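Local coordinates for angiopoietin-related protein 3 (PDB 6EUA), which raises plasma triglycerides by inhibiting lipoprotein lipase and, through the C-terminal fibrinogen-like domain that forms this chain, mediates endothelial cell adhesion, at residues E101-D107 with S210-T214; K109-S115 with V130-V136; E177-K183 with G198-K202. All blocks are in the same frame, centred on the assembly; numbering follows the deposited sequence.

All three contacts lie within the fibrinogen C-terminal domain. Contact 1 closes a long loop of the chain, and contacts 2 and 3 are nested inside it in series. Contacts 1 and 2, their centres about 15 Å apart, share the large antiparallel sheet, in which strands 96-104 and 109-118 are neighbours; Leu-102 N and His-110 O, 2.8 Å apart, join them. Contact 3 meets contact 1 through the small sheet of strands 199-202 and 208-211. Its centre is about 11 Å from that of contact 1 and about 16 Å from that of contact 2. Leu-102 packs on both Trp-201 and Leu-180, so the 177-183 loop is tied to the large sheet through a common apolar core.

Contact 1: E101-D107 with S210-T214; sequences ELEDWKD and SIKST
Glu-103 and Ser-213 form an antiparallel hydrogen-bonded pair, with Glu-103 N reaching Ser-213 O at 3.1 Å, while Glu-103 O takes two donors in its carbonyl plane, Lys-212 N at 2.8 Å and Ser-213 N at 3.3 Å. On the same face of the sheet, Ser-213 OG donates to Glu-103 OE2 at 3.0 Å, arriving from above the carboxylate plane. Lys-212 and Ser-213 together opposite Glu-103 make a classic beta bulge, placed where the chain turns the corner from strand 208-211 into strand 213-220 of the fibrinogen-like domain. With chi1 at 166° the lysine chain swings away from its own N and runs over one face of Trp-105: CB sits 3.8 Å from the centroid of the five-membered ring in a CH-pi contact, and CD lies 3.7 Å from Trp-105 CE3. Ser-210 OG comes to the edge of the same indole, 3.1 Å from CD1. Beyond the ring the lysine bends, and NZ forms a salt bridge with Asp-107, though the modelled length is doubtfully short and the aspartate poorly ordered. Across the sheet from the Glu-103 and Ser-213 side chains, Leu-102 CB meets Ile-211 CD1 at 3.7 Å, and Trp-201 packs against Ile-211 as well.

Contact 2: K109-S115 with V130-V136; sequences KHYIEYS and VAITGNV
Tyr-111 and Asn-135 each hold CG between their own backbone N and carbonyl carbon (chi1 79° and 57°), and these two torsions lay the phenol against Gly-134 while turning the asparagine amide back to the facing strand. There Asn-135 OD1 accepts a hydrogen bond from Tyr-111 N at 2.9 Å, and Asn-135 N returns one to Tyr-111 O; the side-chain OD1 thus replaces a backbone carbonyl where strand 127-134 ends. The amide stands steeply against the phenol ring, their planes 71° apart, with ND2 3.3 Å from Tyr-111 CD2. Over one face of the ring stands Gly-134 CA, 3.9 Å from the centroid in a CH-pi contact. Gly-134 fits because a CB at this site would run into Tyr-111 O and Ile-112 CA. With an alanine in place of Tyr-111 there is no ring to lie on Gly-134 CA, and a gap would probably open beside the strand end, with the Asn-135 side chain less firmly held. Further along this beta hairpin of the large sheet, Glu-113 N donates almost straight to Thr-133 O at 2.8 Å. Ile-132 CD1 folds over the backbone to lie 3.5 Å from Ser-115 N. Ile-112 CG2 meets Val-136 CG1 at 4.1 Å, and His-110 CB packs on Val-136 CB at 3.6 Å. Polar bonding thus runs along the backbones and one asparagine amide, whereas apolar carbons close the inner side around Val-136.

Contact 3: E177-K183 with G198-K202; sequences ENNLNGK and GLSWK
Leu-180 CD2 comes in obliquely to the indole of Trp-201, 3.6 Å from CE3, while the ring NE1 is hydrogen-bonded to Pro-137 O and Ile-100 of strand 96-104 packs on both residues. In this way residues 177-183, an irregular part of the loop that leads into strand 199-202 of the fibrinogen-like domain, are laid along that strand with apolar side chains in the core. The indole reaches back to the loop because CG of Trp-201 is anti to the backbone N (chi1 179°), although its CB leads away. Farther along, Leu-199 CD2 rests against the loop backbone, 3.4 Å from Gly-182 O, at the end of a type I turn that begins at Asn-179. Direct backbone pairing is sparse. Lys-202 N gives a nearly straight bond to Glu-177 O (2.8 Å, 176° at the hydrogen), but between Asn-179 and Ser-200 two waters do the joining: one accepts from Ser-200 N at 3.0 Å and lies at Asn-179 O, the other accepts from Asn-179 N at 2.8 Å. At the outer end, Lys-202 bends round so that NZ makes a salt bridge with the poorly ordered Glu-177, 2.6 Å from OE2 and on its anti lone pair.

Contact 1: E101-D107 with S210-T214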
loop_
_atom_site.group_PDB
_atom_site.type_symbol
_atom_site.label_atom_id
_atom_site.label_comp_id
_atom_site.label_asym_id
_atom_site.label_seq_id
_atom_site.Cartn_x
_atom_site.Cartn_y
_atom_site.Cartn_z
ATOM N N GLU A 101 4.989 -16.365 10.941
ATOM C CA GLU A 101 3.900 -16.881 10.127
ATOM C C GLU A 101 4.501 -17.374 8.826
ATOM O O GLU A 101 5.184 -16.621 8.124
ATOM C CB GLU A 101 2.843 -15.812 9.859
ATOM C CG GLU A 101 1.945 -15.526 11.038
ATOM C CD GLU A 101 0.712 -14.733 10.650
ATOM O OE1 GLU A 101 0.662 -14.223 9.505
ATOM O OE2 GLU A 101 -0.204 -14.617 11.495
ATOM N N LEU A 102 4.283 -18.645 8.532
ATOM C CA LEU A 102 4.750 -19.242 7.302
ATOM C C LEU A 102 3.538 -19.695 6.506
ATOM O O LEU A 102 2.541 -20.154 7.072
ATOM C CB LEU A 102 5.691 -20.424 7.579
ATOM C CG LEU A 102 6.785 -20.238 8.636
ATOM C CD1 LEU A 102 7.359 -21.606 9.021
ATOM C CD2 LEU A 102 7.884 -19.325 8.124
ATOM N N GLU A 103 3.622 -19.558 5.194
ATOM C CA GLU A 103 2.619 -20.101 4.295
ATOM C C GLU A 103 3.362 -20.960 3.287
ATOM O O GLU A 103 4.363 -20.517 2.716
ATOM C CB GLU A 103 1.823 -18.975 3.623
ATOM C CG GLU A 103 1.244 -19.321 2.272
ATOM C CD GLU A 103 0.429 -18.180 1.676
ATOM O OE1 GLU A 103 -0.751 -18.023 2.058
ATOM O OE2 GLU A 103 0.976 -17.438 0.831
ATOM N N ASP A 104 2.913 -22.199 3.110
ATOM C CA ASP A 104 3.597 -23.106 2.202
ATOM C C ASP A 104 3.047 -22.907 0.790
ATOM O O ASP A 104 2.225 -22.021 0.541
ATOM C CB ASP A 104 3.466 -24.543 2.695
ATOM C CG ASP A 104 2.024 -24.976 2.871
ATOM O OD1 ASP A 104 1.281 -24.996 1.865
ATOM O OD2 ASP A 104 1.642 -25.315 4.012
ATOM N N TRP A 105 3.508 -23.723 -0.163
ATOM C CA TRP A 105 3.016 -23.613 -1.532
ATOM C C TRP A 105 1.595 -24.139 -1.683
ATOM O O TRP A 105 0.872 -23.677 -2.569
ATOM C CB TRP A 105 3.981 -24.321 -2.494
ATOM C CG TRP A 105 5.298 -23.613 -2.498
ATOM C CD1 TRP A 105 6.339 -23.821 -1.638
ATOM C CD2 TRP A 105 5.700 -22.536 -3.360
ATOM N NE1 TRP A 105 7.369 -22.955 -1.918
ATOM C CE2 TRP A 105 7.005 -22.155 -2.968
ATOM C CE3 TRP A 105 5.090 -21.861 -4.424
ATOM C CZ2 TRP A 105 7.709 -21.131 -3.605
ATOM C CZ3 TRP A 105 5.792 -20.843 -5.055
ATOM C CH2 TRP A 105 7.090 -20.489 -4.642
ATOM N N LYS A 106 1.168 -25.061 -0.823
ATOM C CA LYS A 106 -0.225 -25.496 -0.789
ATOM C C LYS A 106 -1.123 -24.489 -0.084
ATOM O O LYS A 106 -2.303 -24.783 0.137
ATOM C CB LYS A 106 -0.344 -26.860 -0.095
ATOM C CG LYS A 106 0.691 -27.908 -0.520
ATOM C CD LYS A 106 0.833 -28.014 -2.036
ATOM C CE LYS A 106 2.180 -28.614 -2.438
ATOM N NZ LYS A 106 2.095 -29.394 -3.717
ATOM N N ASP A 107 -0.573 -23.336 0.301
ATOM C CA ASP A 107 -1.283 -22.222 0.923
ATOM C C ASP A 107 -1.783 -22.533 2.328
ATOM O O ASP A 107 -2.654 -21.825 2.841
ATOM C CB ASP A 107 -2.441 -21.745 0.044
ATOM C CG ASP A 107 -1.969 -21.262 -1.303
ATOM O OD1 ASP A 107 -1.027 -20.440 -1.336
ATOM O OD2 ASP A 107 -2.524 -21.711 -2.327
ATOM N N SER A 210 8.355 -26.596 3.103
ATOM C CA SER A 210 8.604 -25.700 1.976
ATOM C C SER A 210 7.805 -24.414 2.178
ATOM O O SER A 210 6.579 -24.461 2.307
ATOM C CB SER A 210 8.215 -26.384 0.666
ATOM O OG SER A 210 8.553 -25.599 -0.466
ATOM N N ILE A 211 8.485 -23.272 2.220
ATOM C CA ILE A 211 7.858 -21.993 2.569
ATOM C C ILE A 211 7.805 -21.086 1.343
ATOM O O ILE A 211 8.824 -20.860 0.680
ATOM C CB ILE A 211 8.600 -21.303 3.727
ATOM C CG1 ILE A 211 8.839 -22.291 4.867
ATOM C CG2 ILE A 211 7.818 -20.084 4.214
ATOM C CD1 ILE A 211 7.575 -22.838 5.489
ATOM N N LYS A 212 6.620 -20.550 1.056
ATOM C CA LYS A 212 6.414 -19.620 -0.047
ATOM C C LYS A 212 6.443 -18.162 0.400
ATOM O O LYS A 212 6.882 -17.290 -0.363
ATOM C CB LYS A 212 5.072 -19.914 -0.744
ATOM C CG LYS A 212 4.594 -18.803 -1.679
ATOM C CD LYS A 212 3.392 -19.211 -2.498
ATOM C CE LYS A 212 2.133 -19.293 -1.646
ATOM N NZ LYS A 212 1.208 -20.353 -2.139
ATOM N N SER A 213 5.991 -17.874 1.620
ATOM C CA SER A 213 5.912 -16.504 2.104
ATOM C C SER A 213 6.080 -16.517 3.615
ATOM O O SER A 213 5.693 -17.479 4.286
ATOM C CB SER A 213 4.590 -15.832 1.686
ATOM O OG SER A 213 3.472 -16.473 2.273
ATOM N N THR A 214 6.705 -15.462 4.146
ATOM C CA THR A 214 6.985 -15.369 5.571
ATOM C C THR A 214 6.556 -14.011 6.108
ATOM O O THR A 214 6.587 -13.007 5.393
ATOM C CB THR A 214 8.504 -15.571 5.896
ATOM O OG1 THR A 214 9.284 -14.478 5.362
ATOM C CG2 THR A 214 9.011 -16.899 5.329
HETATM O O HOH W 1 3.340 -15.770 6.046
#

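Contact 2: K109-S115 with V130-V136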
loop_
_atom_site.group_PDB
_atom_site.type_symbol
_atom_site.label_atom_id
_atom_site.label_comp_id
_atom_site.label_asym_id
_atom_site.label_seq_id
_atom_site.Cartn_x
_atom_site.Cartn_y
_atom_site.Cartn_z
ATOM N N LYS A 109 -1.329 -22.327 6.318
ATOM C CA LYS A 109 -0.723 -21.338 7.196
ATOM C C LYS A 109 -0.231 -22.000 8.475
ATOM O O LYS A 109 -0.984 -22.721 9.137
ATOM C CB LYS A 109 -1.718 -20.228 7.535
ATOM C CG LYS A 109 -2.125 -19.386 6.344
ATOM C CD LYS A 109 -2.755 -18.072 6.784
ATOM C CE LYS A 109 -4.234 -18.250 7.142
ATOM N NZ LYS A 109 -4.452 -18.774 8.527
ATOM N N HIS A 110 1.025 -21.740 8.818
ATOM C CA HIS A 110 1.627 -22.164 10.075
ATOM C C HIS A 110 2.094 -20.936 10.846
ATOM O O HIS A 110 2.547 -19.958 10.248
ATOM C CB HIS A 110 2.817 -23.099 9.829
ATOM C CG HIS A 110 2.482 -24.298 8.999
ATOM N ND1 HIS A 110 2.712 -24.351 7.640
ATOM C CD2 HIS A 110 1.934 -25.489 9.335
ATOM C CE1 HIS A 110 2.322 -25.527 7.177
ATOM N NE2 HIS A 110 1.847 -26.235 8.185
ATOM N N TYR A 111 1.997 -20.987 12.172
ATOM C CA TYR A 111 2.515 -19.919 13.016
ATOM C C TYR A 111 3.233 -20.516 14.215
ATOM O O TYR A 111 2.969 -21.652 14.626
ATOM C CB TYR A 111 1.408 -18.972 13.506
ATOM C CG TYR A 111 0.616 -19.541 14.665
ATOM C CD1 TYR A 111 0.890 -19.168 15.979
ATOM C CD2 TYR A 111 -0.395 -20.472 14.446
ATOM C CE1 TYR A 111 0.172 -19.702 17.038
ATOM C CE2 TYR A 111 -1.114 -21.010 15.500
ATOM C CZ TYR A 111 -0.826 -20.621 16.792
ATOM O OH TYR A 111 -1.537 -21.148 17.845
ATOM N N ILE A 112 4.138 -19.725 14.782
ATOM C CA ILE A 112 4.764 -20.070 16.050
ATOM C C ILE A 112 5.133 -18.779 16.762
ATOM O O ILE A 112 5.541 -17.796 16.135
ATOM C CB ILE A 112 5.977 -21.011 15.846
ATOM C CG1 ILE A 112 6.679 -21.302 17.175
ATOM C CG2 ILE A 112 6.922 -20.486 14.785
ATOM C CD1 ILE A 112 7.730 -22.420 17.072
ATOM N N GLU A 113 4.942 -18.774 18.076
ATOM C CA GLU A 113 5.248 -17.614 18.895
ATOM C C GLU A 113 6.351 -17.966 19.880
ATOM O O GLU A 113 6.435 -19.100 20.364
ATOM C CB GLU A 113 4.003 -17.107 19.623
ATOM C CG GLU A 113 2.947 -16.577 18.674
ATOM C CD GLU A 113 1.889 -15.733 19.360
ATOM O OE1 GLU A 113 2.037 -15.459 20.571
ATOM O OE2 GLU A 113 0.903 -15.357 18.687
ATOM N N TYR A 114 7.210 -16.983 20.144
ATOM C CA TYR A 114 8.299 -17.089 21.097
ATOM C C TYR A 114 8.312 -15.862 21.985
ATOM O O TYR A 114 7.911 -14.769 21.569
ATOM C CB TYR A 114 9.682 -17.158 20.444
ATOM C CG TYR A 114 9.859 -18.086 19.276
ATOM C CD1 TYR A 114 9.326 -17.783 18.021
ATOM C CD2 TYR A 114 10.594 -19.263 19.418
ATOM C CE1 TYR A 114 9.510 -18.638 16.948
ATOM C CE2 TYR A 114 10.777 -20.121 18.358
ATOM C CZ TYR A 114 10.238 -19.810 17.123
ATOM O OH TYR A 114 10.452 -20.677 16.069
ATOM N N SER A 115 8.829 -16.052 23.195
ATOM C CA SER A 115 9.222 -14.963 24.074
ATOM C C SER A 115 10.712 -14.712 23.874
ATOM O O SER A 115 11.511 -15.660 23.921
ATOM C CB SER A 115 8.912 -15.318 25.532
ATOM O OG SER A 115 9.597 -14.471 26.439
ATOM N N VAL A 130 12.476 -18.324 23.457
ATOM C CA VAL A 130 11.825 -19.467 24.097
ATOM C C VAL A 130 10.462 -19.650 23.440
ATOM O O VAL A 130 9.675 -18.703 23.377
ATOM C CB VAL A 130 11.663 -19.268 25.617
ATOM C CG1 VAL A 130 10.873 -20.429 26.218
ATOM C CG2 VAL A 130 13.020 -19.124 26.293
ATOM N N ALA A 131 10.176 -20.858 22.958
ATOM C CA ALA A 131 8.918 -21.092 22.253
ATOM C C ALA A 131 7.738 -21.138 23.223
ATOM O O ALA A 131 7.836 -21.687 24.324
ATOM C CB ALA A 131 8.987 -22.391 21.446
ATOM N N ILE A 132 6.610 -20.558 22.803
ATOM C CA ILE A 132 5.410 -20.512 23.639
ATOM C C ILE A 132 4.305 -21.381 23.055
ATOM O O ILE A 132 3.907 -22.380 23.659
ATOM C CB ILE A 132 4.887 -19.078 23.805
ATOM C CG1 ILE A 132 6.000 -18.129 24.231
ATOM C CG2 ILE A 132 3.702 -19.061 24.770
ATOM C CD1 ILE A 132 5.567 -16.683 24.168
ATOM N N THR A 133 3.772 -20.977 21.901
ATOM C CA THR A 133 2.697 -21.687 21.215
ATOM C C THR A 133 3.010 -21.775 19.726
ATOM O O THR A 133 3.957 -21.158 19.225
ATOM C CB THR A 133 1.327 -21.006 21.416
ATOM O OG1 THR A 133 1.319 -19.724 20.768
ATOM C CG2 THR A 133 1.011 -20.824 22.889
ATOM N N GLY A 134 2.195 -22.542 19.024
ATOM C CA GLY A 134 2.253 -22.643 17.579
ATOM C C GLY A 134 1.646 -23.941 17.091
ATOM O O GLY A 134 1.443 -24.896 17.841
ATOM N N ASN A 135 1.348 -23.980 15.790
ATOM C CA ASN A 135 0.873 -25.201 15.140
ATOM C C ASN A 135 1.916 -25.792 14.200
ATOM O O ASN A 135 1.591 -26.655 13.377
ATOM C CB ASN A 135 -0.440 -24.950 14.390
ATOM C CG ASN A 135 -0.333 -23.840 13.352
ATOM O OD1 ASN A 135 0.749 -23.548 12.837
ATOM N ND2 ASN A 135 -1.466 -23.215 13.042
ATOM N N VAL A 136 3.154 -25.323 14.289
ATOM C CA VAL A 136 4.276 -25.845 13.516
ATOM C C VAL A 136 5.444 -25.990 14.487
ATOM O O VAL A 136 5.678 -25.100 15.319
ATOM C CB VAL A 136 4.598 -24.939 12.310
ATOM C CG1 VAL A 136 5.294 -23.638 12.731
ATOM C CG2 VAL A 136 5.422 -25.683 11.275
#

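Contact 3: E177-K183 with G198-K202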
loop_
_atom_site.group_PDB
_atom_site.type_symbol
_atom_site.label_atom_id
_atom_site.label_comp_id
_atom_site.label_asym_id
_atom_site.label_seq_id
_atom_site.Cartn_x
_atom_site.Cartn_y
_atom_site.Cartn_z
ATOM N N GLU A 177 18.209 -25.654 9.333
ATOM C CA GLU A 177 17.481 -25.077 8.202
ATOM C C GLU A 177 16.331 -24.254 8.771
ATOM O O GLU A 177 15.215 -24.749 8.965
ATOM C CB GLU A 177 16.989 -26.168 7.257
ATOM C CG GLU A 177 17.928 -26.473 6.099
ATOM C CD GLU A 177 17.666 -27.831 5.472
ATOM O OE1 GLU A 177 17.521 -27.892 4.232
ATOM O OE2 GLU A 177 17.612 -28.840 6.213
ATOM N N ASN A 178 16.617 -22.970 9.036
ATOM C CA ASN A 178 15.669 -22.067 9.682
ATOM C C ASN A 178 15.796 -20.627 9.173
ATOM O O ASN A 178 15.322 -19.701 9.849
ATOM C CB ASN A 178 15.886 -22.086 11.199
ATOM C CG ASN A 178 17.159 -21.326 11.618
ATOM O OD1 ASN A 178 18.096 -21.179 10.840
ATOM N ND2 ASN A 178 17.182 -20.843 12.849
ATOM N N ASN A 179 16.448 -20.402 8.036
ATOM C CA ASN A 179 16.824 -19.059 7.602
ATOM C C ASN A 179 15.713 -18.460 6.759
ATOM O O ASN A 179 15.715 -18.556 5.533
ATOM C CB ASN A 179 18.146 -19.092 6.848
ATOM C CG ASN A 179 18.660 -17.697 6.491
ATOM O OD1 ASN A 179 17.976 -16.683 6.691
ATOM N ND2 ASN A 179 19.888 -17.644 5.955
ATOM N N LEU A 180 14.785 -17.775 7.426
ATOM C CA LEU A 180 13.708 -17.090 6.721
ATOM C C LEU A 180 14.204 -15.924 5.877
ATOM O O LEU A 180 13.455 -15.444 5.014
ATOM C CB LEU A 180 12.662 -16.603 7.716
ATOM C CG LEU A 180 12.063 -17.685 8.615
ATOM C CD1 LEU A 180 10.865 -17.127 9.345
ATOM C CD2 LEU A 180 11.687 -18.946 7.819
ATOM N N ASN A 181 15.434 -15.452 6.110
ATOM C CA ASN A 181 16.059 -14.443 5.262
ATOM C C ASN A 181 17.011 -15.077 4.246
ATOM O O ASN A 181 17.883 -14.387 3.692
ATOM C CB ASN A 181 16.784 -13.401 6.124
ATOM C CG ASN A 181 15.817 -12.491 6.896
ATOM O OD1 ASN A 181 14.616 -12.465 6.631
ATOM N ND2 ASN A 181 16.349 -11.757 7.868
ATOM N N GLY A 182 16.850 -16.376 3.993
ATOM C CA GLY A 182 17.732 -17.119 3.123
ATOM C C GLY A 182 17.422 -16.908 1.652
ATOM O O GLY A 182 16.592 -16.085 1.264
ATOM N N LYS A 183 18.130 -17.667 0.816
ATOM C CA LYS A 183 17.978 -17.531 -0.627
ATOM C C LYS A 183 16.619 -18.068 -1.055
ATOM O O LYS A 183 16.269 -19.212 -0.743
ATOM C CB LYS A 183 19.098 -18.266 -1.353
ATOM C CG LYS A 183 18.893 -18.361 -2.863
ATOM C CD LYS A 183 19.729 -17.341 -3.620
ATOM C CE LYS A 183 19.472 -17.422 -5.125
ATOM N NZ LYS A 183 18.174 -16.790 -5.526
ATOM N N GLY A 198 11.207 -21.531 -3.037
ATOM C CA GLY A 198 10.931 -20.788 -1.821
ATOM C C GLY A 198 11.970 -21.071 -0.746
ATOM O O GLY A 198 13.141 -21.328 -1.030
ATOM N N LEU A 199 11.522 -21.049 0.503
ATOM C CA LEU A 199 12.403 -21.148 1.656
ATOM C C LEU A 199 12.148 -22.449 2.405
ATOM O O LEU A 199 11.207 -23.190 2.114
ATOM C CB LEU A 199 12.212 -19.938 2.575
ATOM C CG LEU A 199 12.498 -18.614 1.855
ATOM C CD1 LEU A 199 11.715 -17.500 2.494
ATOM C CD2 LEU A 199 14.021 -18.307 1.850
ATOM N N SER A 200 13.002 -22.719 3.390
ATOM C CA SER A 200 12.958 -23.988 4.107
ATOM C C SER A 200 12.838 -23.763 5.608
ATOM O O SER A 200 13.462 -22.856 6.164
ATOM C CB SER A 200 14.200 -24.830 3.816
ATOM O OG SER A 200 14.426 -24.945 2.424
ATOM N N TRP A 201 12.050 -24.616 6.261
ATOM C CA TRP A 201 11.853 -24.570 7.713
ATOM C C TRP A 201 11.868 -26.012 8.226
ATOM O O TRP A 201 10.849 -26.712 8.191
ATOM C CB TRP A 201 10.558 -23.854 8.067
ATOM C CG TRP A 201 10.275 -23.780 9.528
ATOM C CD1 TRP A 201 9.547 -24.671 10.271
ATOM C CD2 TRP A 201 10.677 -22.739 10.427
ATOM N NE1 TRP A 201 9.481 -24.252 11.577
ATOM C CE2 TRP A 201 10.156 -23.062 11.698
ATOM C CE3 TRP A 201 11.436 -21.566 10.279
ATOM C CZ2 TRP A 201 10.385 -22.270 12.823
ATOM C CZ3 TRP A 201 11.649 -20.769 11.394
ATOM C CH2 TRP A 201 11.128 -21.130 12.652
ATOM N N LYS A 202 13.033 -26.448 8.702
ATOM C CA LYS A 202 13.246 -27.826 9.128
ATOM C C LYS A 202 13.184 -27.873 10.646
ATOM O O LYS A 202 14.082 -27.371 11.330
ATOM C CB LYS A 202 14.579 -28.360 8.614
ATOM C CG LYS A 202 14.732 -29.871 8.736
ATOM C CD LYS A 202 15.542 -30.250 9.968
ATOM C CE LYS A 202 16.919 -29.604 9.947
ATOM N NZ LYS A 202 17.588 -29.777 8.628
HETATM O O HOH W 2 15.331 -20.942 3.956
HETATM O O HOH W 3 16.573 -22.108 5.847
#